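Local coordinates for protein quinone oxidoreductase 1 (Escherichia coli, PDB 1QOR) that catalyses the one-electron reduction of quinones to semiquinones with NADPH as the electron donor, working as a homodimer, at residues Y129-K134 with L234-G239; V85-S90 with S97-I102. All coordinates share one frame; numbering follows the deposited sequence.

Contact 1: Y129-K134 with L234-G239. With NDP (NADPH dihydro-nicotinamide-adenine-dinucleotide phosphate), chain D.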
loop_
_atom_site.group_PDB
_atom_site.type_symbol
_atom_site.label_atom_id
_atom_site.label_comp_id
_atom_site.label_asym_id
_atom_site.label_seq_id
_atom_site.Cartn_x
_atom_site.Cartn_y
_atom_site.Cartn_z
ATOM N N TYR A 129 12.198 -7.028 13.655
ATOM C CA TYR A 129 13.119 -5.964 13.350
ATOM C C TYR A 129 12.740 -5.199 12.065
ATOM O O TYR A 129 12.663 -3.954 12.091
ATOM C CB TYR A 129 14.554 -6.508 13.248
ATOM C CG TYR A 129 15.559 -5.490 12.741
ATOM C CD1 TYR A 129 16.055 -4.492 13.574
ATOM C CD2 TYR A 129 16.010 -5.529 11.411
ATOM C CE1 TYR A 129 16.962 -3.580 13.125
ATOM C CE2 TYR A 129 16.937 -4.610 10.937
ATOM C CZ TYR A 129 17.407 -3.657 11.810
ATOM O OH TYR A 129 18.413 -2.833 11.399
ATOM N N TYR A 130 12.532 -5.886 10.933
ATOM C CA TYR A 130 12.234 -5.098 9.725
ATOM C C TYR A 130 10.856 -4.442 9.825
ATOM O O TYR A 130 10.663 -3.306 9.396
ATOM C CB TYR A 130 12.421 -5.887 8.405
ATOM C CG TYR A 130 11.232 -6.728 7.982
ATOM C CD1 TYR A 130 10.078 -6.147 7.457
ATOM C CD2 TYR A 130 11.280 -8.117 8.075
ATOM C CE1 TYR A 130 8.987 -6.966 7.028
ATOM C CE2 TYR A 130 10.218 -8.916 7.665
ATOM C CZ TYR A 130 9.073 -8.349 7.139
ATOM O OH TYR A 130 8.031 -9.196 6.724
ATOM N N LEU A 131 9.901 -5.138 10.415
ATOM C CA LEU A 131 8.582 -4.551 10.594
ATOM C C LEU A 131 8.554 -3.203 11.361
ATOM O O LEU A 131 7.959 -2.246 10.891
ATOM C CB LEU A 131 7.687 -5.536 11.324
ATOM C CG LEU A 131 7.117 -6.716 10.544
ATOM C CD1 LEU A 131 6.251 -7.549 11.485
ATOM C CD2 LEU A 131 6.299 -6.215 9.364
ATOM N N LEU A 132 9.247 -3.114 12.498
ATOM C CA LEU A 132 9.240 -1.917 13.363
ATOM C C LEU A 132 10.285 -0.861 13.049
ATOM O O LEU A 132 10.213 0.288 13.554
ATOM C CB LEU A 132 9.420 -2.343 14.822
ATOM C CG LEU A 132 8.416 -3.357 15.382
ATOM C CD1 LEU A 132 8.584 -3.497 16.891
ATOM C CD2 LEU A 132 7.023 -2.888 15.097
ATOM N N ARG A 133 11.296 -1.272 12.285
ATOM C CA ARG A 133 12.370 -0.383 11.933
ATOM C C ARG A 133 12.457 -0.063 10.442
ATOM O O ARG A 133 12.947 0.990 10.098
ATOM C CB ARG A 133 13.700 -0.981 12.400
ATOM C CG ARG A 133 13.687 -1.580 13.856
ATOM C CD ARG A 133 13.965 -0.510 14.892
ATOM N NE ARG A 133 12.814 0.358 15.008
ATOM C CZ ARG A 133 12.838 1.679 15.194
ATOM N NH1 ARG A 133 13.995 2.340 15.317
ATOM N NH2 ARG A 133 11.680 2.334 15.149
ATOM N N LYS A 134 11.960 -0.918 9.556
ATOM C CA LYS A 134 12.093 -0.649 8.122
ATOM C C LYS A 134 10.789 -0.409 7.379
ATOM O O LYS A 134 10.671 0.545 6.625
ATOM C CB LYS A 134 12.813 -1.807 7.420
ATOM C CG LYS A 134 14.125 -2.257 8.030
ATOM C CD LYS A 134 15.120 -1.142 8.081
ATOM C CE LYS A 134 16.558 -1.699 8.144
ATOM N NZ LYS A 134 17.525 -0.649 8.628
ATOM N N LEU A 234 -0.991 3.412 7.335
ATOM C CA LEU A 234 -0.410 2.248 6.683
ATOM C C LEU A 234 -0.862 0.943 7.260
ATOM O O LEU A 234 -0.673 0.709 8.446
ATOM C CB LEU A 234 1.101 2.301 6.767
ATOM C CG LEU A 234 1.859 1.078 6.218
ATOM C CD1 LEU A 234 1.818 0.937 4.658
ATOM C CD2 LEU A 234 3.306 1.211 6.695
ATOM N N MET A 235 -1.441 0.086 6.419
ATOM C CA MET A 235 -1.901 -1.231 6.831
ATOM C C MET A 235 -0.828 -2.243 6.399
ATOM O O MET A 235 -0.502 -2.323 5.194
ATOM C CB MET A 235 -3.268 -1.537 6.184
ATOM C CG MET A 235 -3.690 -3.002 6.213
ATOM S SD MET A 235 -3.969 -3.644 7.882
ATOM C CE MET A 235 -4.959 -5.145 7.644
ATOM N N VAL A 236 -0.210 -2.932 7.373
ATOM C CA VAL A 236 0.804 -3.948 7.097
ATOM C C VAL A 236 0.209 -5.346 7.238
ATOM O O VAL A 236 -0.037 -5.827 8.352
ATOM C CB VAL A 236 2.055 -3.781 8.002
ATOM C CG1 VAL A 236 3.193 -4.781 7.572
ATOM C CG2 VAL A 236 2.577 -2.324 7.917
ATOM N N SER A 237 -0.155 -5.960 6.108
ATOM C CA SER A 237 -0.719 -7.315 6.109
ATOM C C SER A 237 0.476 -8.274 5.964
ATOM O O SER A 237 1.098 -8.343 4.899
ATOM C CB SER A 237 -1.664 -7.459 4.934
ATOM O OG SER A 237 -2.324 -8.711 4.990
ATOM N N PHE A 238 0.835 -9.002 7.028
ATOM C CA PHE A 238 2.031 -9.832 6.957
ATOM C C PHE A 238 1.839 -11.262 7.384
ATOM O O PHE A 238 2.809 -11.953 7.663
ATOM C CB PHE A 238 3.195 -9.146 7.729
ATOM C CG PHE A 238 3.103 -9.245 9.246
ATOM C CD1 PHE A 238 2.330 -8.348 9.970
ATOM C CD2 PHE A 238 3.837 -10.220 9.937
ATOM C CE1 PHE A 238 2.278 -8.398 11.364
ATOM C CE2 PHE A 238 3.801 -10.304 11.329
ATOM C CZ PHE A 238 3.020 -9.389 12.056
ATOM N N GLY A 239 0.592 -11.708 7.438
ATOM C CA GLY A 239 0.309 -13.076 7.825
ATOM C C GLY A 239 -1.044 -13.497 7.255
ATOM O O GLY A 239 -1.792 -12.665 6.751
HETATM P PA NDP D . 1.788 -17.480 16.264
HETATM O O1A NDP D . 2.590 -18.196 17.288
HETATM O O2A NDP D . 1.587 -16.015 16.418
HETATM O O5B NDP D . 0.434 -18.196 16.024
HETATM C C5B NDP D . -0.620 -17.625 15.294
HETATM C C4B NDP D . -1.540 -16.924 16.246
HETATM O O4B NDP D . -2.371 -16.184 15.362
HETATM C C3B NDP D . -2.500 -17.793 17.071
HETATM O O3B NDP D . -1.830 -18.247 18.277
HETATM C C2B NDP D . -3.727 -16.903 17.192
HETATM O O2B NDP D . -3.616 -16.159 18.399
HETATM C C1B NDP D . -3.669 -15.976 15.900
HETATM N N9A NDP D . -4.839 -16.378 15.103
HETATM C C8A NDP D . -5.919 -15.651 14.816
HETATM N N7A NDP D . -6.786 -16.385 14.107
HETATM C C5A NDP D . -6.204 -17.557 13.981
HETATM C C6A NDP D . -6.755 -18.658 13.338
HETATM N N6A NDP D . -7.952 -18.637 12.764
HETATM N N1A NDP D . -6.007 -19.761 13.341
HETATM C C2A NDP D . -4.780 -19.824 13.928
HETATM N N3A NDP D . -4.263 -18.760 14.548
HETATM C C4A NDP D . -4.984 -17.602 14.588
HETATM O O3 NDP D . 2.647 -17.691 14.943
HETATM P PN NDP D . 4.033 -17.164 14.396
HETATM O O1N NDP D . 4.734 -16.269 15.386
HETATM O O2N NDP D . 4.786 -18.332 13.802
HETATM O O5D NDP D . 3.470 -16.251 13.146
HETATM C C5D NDP D . 2.548 -15.178 13.274
HETATM C C4D NDP D . 2.086 -14.705 11.936
HETATM O O4D NDP D . 3.154 -14.008 11.253
HETATM C C3D NDP D . 1.641 -15.830 11.009
HETATM O O3D NDP D . 0.468 -15.436 10.290
HETATM C C2D NDP D . 2.864 -15.965 10.076
HETATM O O2D NDP D . 2.520 -16.557 8.849
HETATM C C1D NDP D . 3.306 -14.544 9.878
HETATM N N1N NDP D . 4.733 -14.212 9.615
HETATM C C2N NDP D . 5.047 -13.354 8.591
HETATM C C3N NDP D . 6.379 -13.051 8.371
HETATM C C7N NDP D . 6.781 -12.075 7.273
HETATM O O7N NDP D . 7.954 -11.765 7.099
HETATM N N7N NDP D . 5.780 -11.606 6.559
HETATM C C4N NDP D . 7.387 -13.583 9.157
HETATM C C5N NDP D . 7.048 -14.455 10.199
HETATM C C6N NDP D . 5.715 -14.766 10.410
HETATM P P2B NDP D . -4.972 -15.636 19.212
HETATM O O1X NDP D . -4.450 -14.698 20.229
HETATM O O2X NDP D . -5.812 -14.980 18.201
HETATM O O3X NDP D . -5.555 -16.884 19.740
#
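Leu131 sets its CD1 methyl on one face of the Phe238 ring, 3.7 Å from the ring centroid and 14° off the ring normal, a CH-pi contact almost over the centre. At the edge of the same ring, in its plane, lies the backbone oxygen of Val236, and the nicotinamide carbon C2N of the bound NADPH also approaches the rim. The Tyr130 ring carries CG of its neighbour Leu131 toward the rim of one face and meets the cofactor edge-on: its OH lies 2.6 Å from the carboxamide oxygen O7N and donates a hydrogen bond to it. With CG between the backbone N and the carbonyl carbon (chi1 84°), the ring of Tyr130 runs out beside Leu131 to the nicotinamide, and Tyr269 stacks on it. Leu131 divides its two methyls between the neighbours on strand 233-237 and just beyond it: while CD1 sits on Phe238, CD2 touches CG1 of Val236 at 3.9 Å. The helix meets the strand and the loop after it through buried apolar groups, with no hydrogen bond between the two segments. Tyr214 of the adjacent strand 210-215 continues this layer, touching Val236 and Phe238 and hydrogen-bonding through its OH to the backbone oxygen of Leu131. A helix packed on the parallel sheet of a Rossmann-type nucleotide-binding domain, with the loop after a strand's C-terminal end receiving the dinucleotide, is thus combined here with a nicotinamide site in which Tyr130 holds the carboxamide.

Contact 2: V85-S90 with S97-I102; sequences VVYAQS and SVHNII
The two backbones are not paired as neighbouring strands but face each other across the interior of the GroES-like domain, coming closest at Ser90 and Ile101, whose CA atoms are 5.5 Å apart. Strand 84-87 and the turn after it pack against strand 98-102 in the beta fold of the catalytic domain of the alcohol dehydrogenase family, joined by side chains rather than by hydrogen bonds between the main chains. Ile101 crosses Tyr87 at about a right angle and lays CD1 over one face of the ring, shifted toward the rim; the methyl stands 3.4 Å from CE2 of Tyr87, and a CH-pi contact results. Its CG1 lies against the same face of the ring and also meets CB of Ser90 at 3.7 Å, filling the angle between strand and turn. The phenol end reaches past Ile101 to CB of His99, while its OH is hydrogen-bonded to Asn35 on strand 30-35. His99 swings its ring toward Ser90 with CG anti to the backbone N (chi1 -167°), and its NE2 is hydrogen-bonded to the backbone oxygen of Ala91. In the plane of that imidazole, at its edge, OG of Ser90 lies 3.3 Å from NE2 of His99.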
loop_
_atom_site.group_PDB
_atom_site.type_symbol
_atom_site.label_atom_id
_atom_site.label_comp_id
_atom_site.label_asym_id
_atom_site.label_seq_id
_atom_site.Cartn_x
_atom_site.Cartn_y
_atom_site.Cartn_z
ATOM N N VAL A 85 25.855 -21.933 14.744
ATOM C CA VAL A 85 25.133 -21.021 13.844
ATOM C C VAL A 85 23.618 -21.154 13.919
ATOM O O VAL A 85 23.089 -22.155 14.439
ATOM C CB VAL A 85 25.527 -21.271 12.345
ATOM C CG1 VAL A 85 27.004 -21.128 12.138
ATOM C CG2 VAL A 85 25.077 -22.649 11.921
ATOM N N VAL A 86 22.929 -20.121 13.429
ATOM C CA VAL A 86 21.477 -20.145 13.325
ATOM C C VAL A 86 21.175 -19.709 11.890
ATOM O O VAL A 86 21.891 -18.882 11.299
ATOM C CB VAL A 86 20.688 -19.015 14.103
ATOM C CG1 VAL A 86 19.537 -19.594 14.901
ATOM C CG2 VAL A 86 21.557 -18.000 14.782
ATOM N N TYR A 87 20.026 -20.122 11.398
ATOM C CA TYR A 87 19.603 -19.683 10.083
ATOM C C TYR A 87 18.077 -19.641 10.064
ATOM O O TYR A 87 17.416 -20.412 10.785
ATOM C CB TYR A 87 20.166 -20.585 8.977
ATOM C CG TYR A 87 19.922 -22.041 9.180
ATOM C CD1 TYR A 87 18.773 -22.656 8.695
ATOM C CD2 TYR A 87 20.861 -22.816 9.864
ATOM C CE1 TYR A 87 18.569 -24.022 8.891
ATOM C CE2 TYR A 87 20.672 -24.165 10.064
ATOM C CZ TYR A 87 19.529 -24.774 9.578
ATOM O OH TYR A 87 19.386 -26.148 9.806
ATOM N N ALA A 88 17.533 -18.704 9.281
ATOM C CA ALA A 88 16.081 -18.518 9.144
ATOM C C ALA A 88 15.579 -18.750 7.710
ATOM O O ALA A 88 14.365 -18.939 7.475
ATOM C CB ALA A 88 15.717 -17.099 9.557
ATOM N N GLN A 89 16.506 -18.714 6.753
ATOM C CA GLN A 89 16.130 -18.805 5.338
ATOM C C GLN A 89 16.839 -19.908 4.562
ATOM O O GLN A 89 17.470 -19.630 3.562
ATOM C CB GLN A 89 16.458 -17.456 4.670
ATOM C CG GLN A 89 15.780 -16.261 5.304
ATOM C CD GLN A 89 16.568 -14.971 5.104
ATOM O OE1 GLN A 89 17.692 -14.803 5.645
ATOM N NE2 GLN A 89 16.000 -14.055 4.310
ATOM N N SER A 90 16.782 -21.145 5.017
ATOM C CA SER A 90 17.468 -22.178 4.287
ATOM C C SER A 90 16.469 -22.715 3.277
ATOM O O SER A 90 15.288 -22.377 3.328
ATOM C CB SER A 90 17.839 -23.301 5.243
ATOM O OG SER A 90 16.663 -24.005 5.631
ATOM N N SER A 97 17.612 -33.491 11.318
ATOM C CA SER A 97 18.738 -33.522 12.229
ATOM C C SER A 97 20.014 -32.992 11.581
ATOM O O SER A 97 20.899 -32.524 12.273
ATOM C CB SER A 97 18.902 -34.929 12.826
ATOM O OG SER A 97 19.117 -35.912 11.831
ATOM N N VAL A 98 20.073 -32.973 10.255
ATOM C CA VAL A 98 21.247 -32.471 9.520
ATOM C C VAL A 98 20.689 -31.786 8.275
ATOM O O VAL A 98 19.868 -32.379 7.548
ATOM C CB VAL A 98 22.168 -33.637 8.998
ATOM C CG1 VAL A 98 23.474 -33.096 8.417
ATOM C CG2 VAL A 98 22.427 -34.660 10.108
ATOM N N HIS A 99 21.150 -30.574 7.986
ATOM C CA HIS A 99 20.643 -29.855 6.830
ATOM C C HIS A 99 21.776 -29.079 6.167
ATOM O O HIS A 99 22.727 -28.669 6.832
ATOM C CB HIS A 99 19.491 -28.918 7.281
ATOM C CG HIS A 99 18.677 -28.339 6.147
ATOM N ND1 HIS A 99 18.290 -29.075 5.044
ATOM C CD2 HIS A 99 18.157 -27.098 5.967
ATOM C CE1 HIS A 99 17.568 -28.314 4.238
ATOM N NE2 HIS A 99 17.471 -27.109 4.775
ATOM N N ASN A 100 21.755 -28.965 4.847
ATOM C CA ASN A 100 22.805 -28.179 4.189
ATOM C C ASN A 100 22.194 -26.804 3.911
ATOM O O ASN A 100 21.027 -26.716 3.549
ATOM C CB ASN A 100 23.324 -28.854 2.901
ATOM C CG ASN A 100 24.004 -30.180 3.172
ATOM O OD1 ASN A 100 24.812 -30.306 4.080
ATOM N ND2 ASN A 100 23.665 -31.181 2.392
ATOM N N ILE A 101 22.971 -25.741 4.094
ATOM C CA ILE A 101 22.463 -24.395 3.935
ATOM C C ILE A 101 23.484 -23.502 3.237
ATOM O O ILE A 101 24.687 -23.629 3.473
ATOM C CB ILE A 101 22.168 -23.735 5.378
ATOM C CG1 ILE A 101 21.191 -24.567 6.186
ATOM C CG2 ILE A 101 21.620 -22.307 5.244
ATOM C CD1 ILE A 101 21.878 -25.448 7.185
ATOM N N ILE A 102 22.997 -22.589 2.394
ATOM C CA ILE A 102 23.867 -21.620 1.730
ATOM C C ILE A 102 24.452 -20.824 2.897
ATOM O O ILE A 102 23.714 -20.266 3.705
ATOM C CB ILE A 102 23.074 -20.655 0.779
ATOM C CG1 ILE A 102 22.852 -21.298 -0.592
ATOM C CG2 ILE A 102 23.841 -19.371 0.538
ATOM C CD1 ILE A 102 22.158 -22.648 -0.547
#

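Overall arrangement
Both contacts are buried, but they belong to different domains, with centres about 25 Å apart and nearest atoms about 8 Å apart without touching. Contact 1 packs a helix on a parallel sheet and opens onto the NADPH site, so its apolar core passes directly into the hydrogen bond from Tyr130 to the nicotinamide carboxamide. Contact 2 joins strand 84-87 and the turn after it to strand 98-102 and takes no part in cofactor binding; its polar groups are anchored mainly within the GroES-like domain, whereas Gln89 reaches Ile270. Each has a branched aliphatic chain over an aromatic face. Helix 115-135 connects the two regions, supplying residues 129-134 to contact 1 and, earlier along its length, packing Phe122 against Val86 and Ala88.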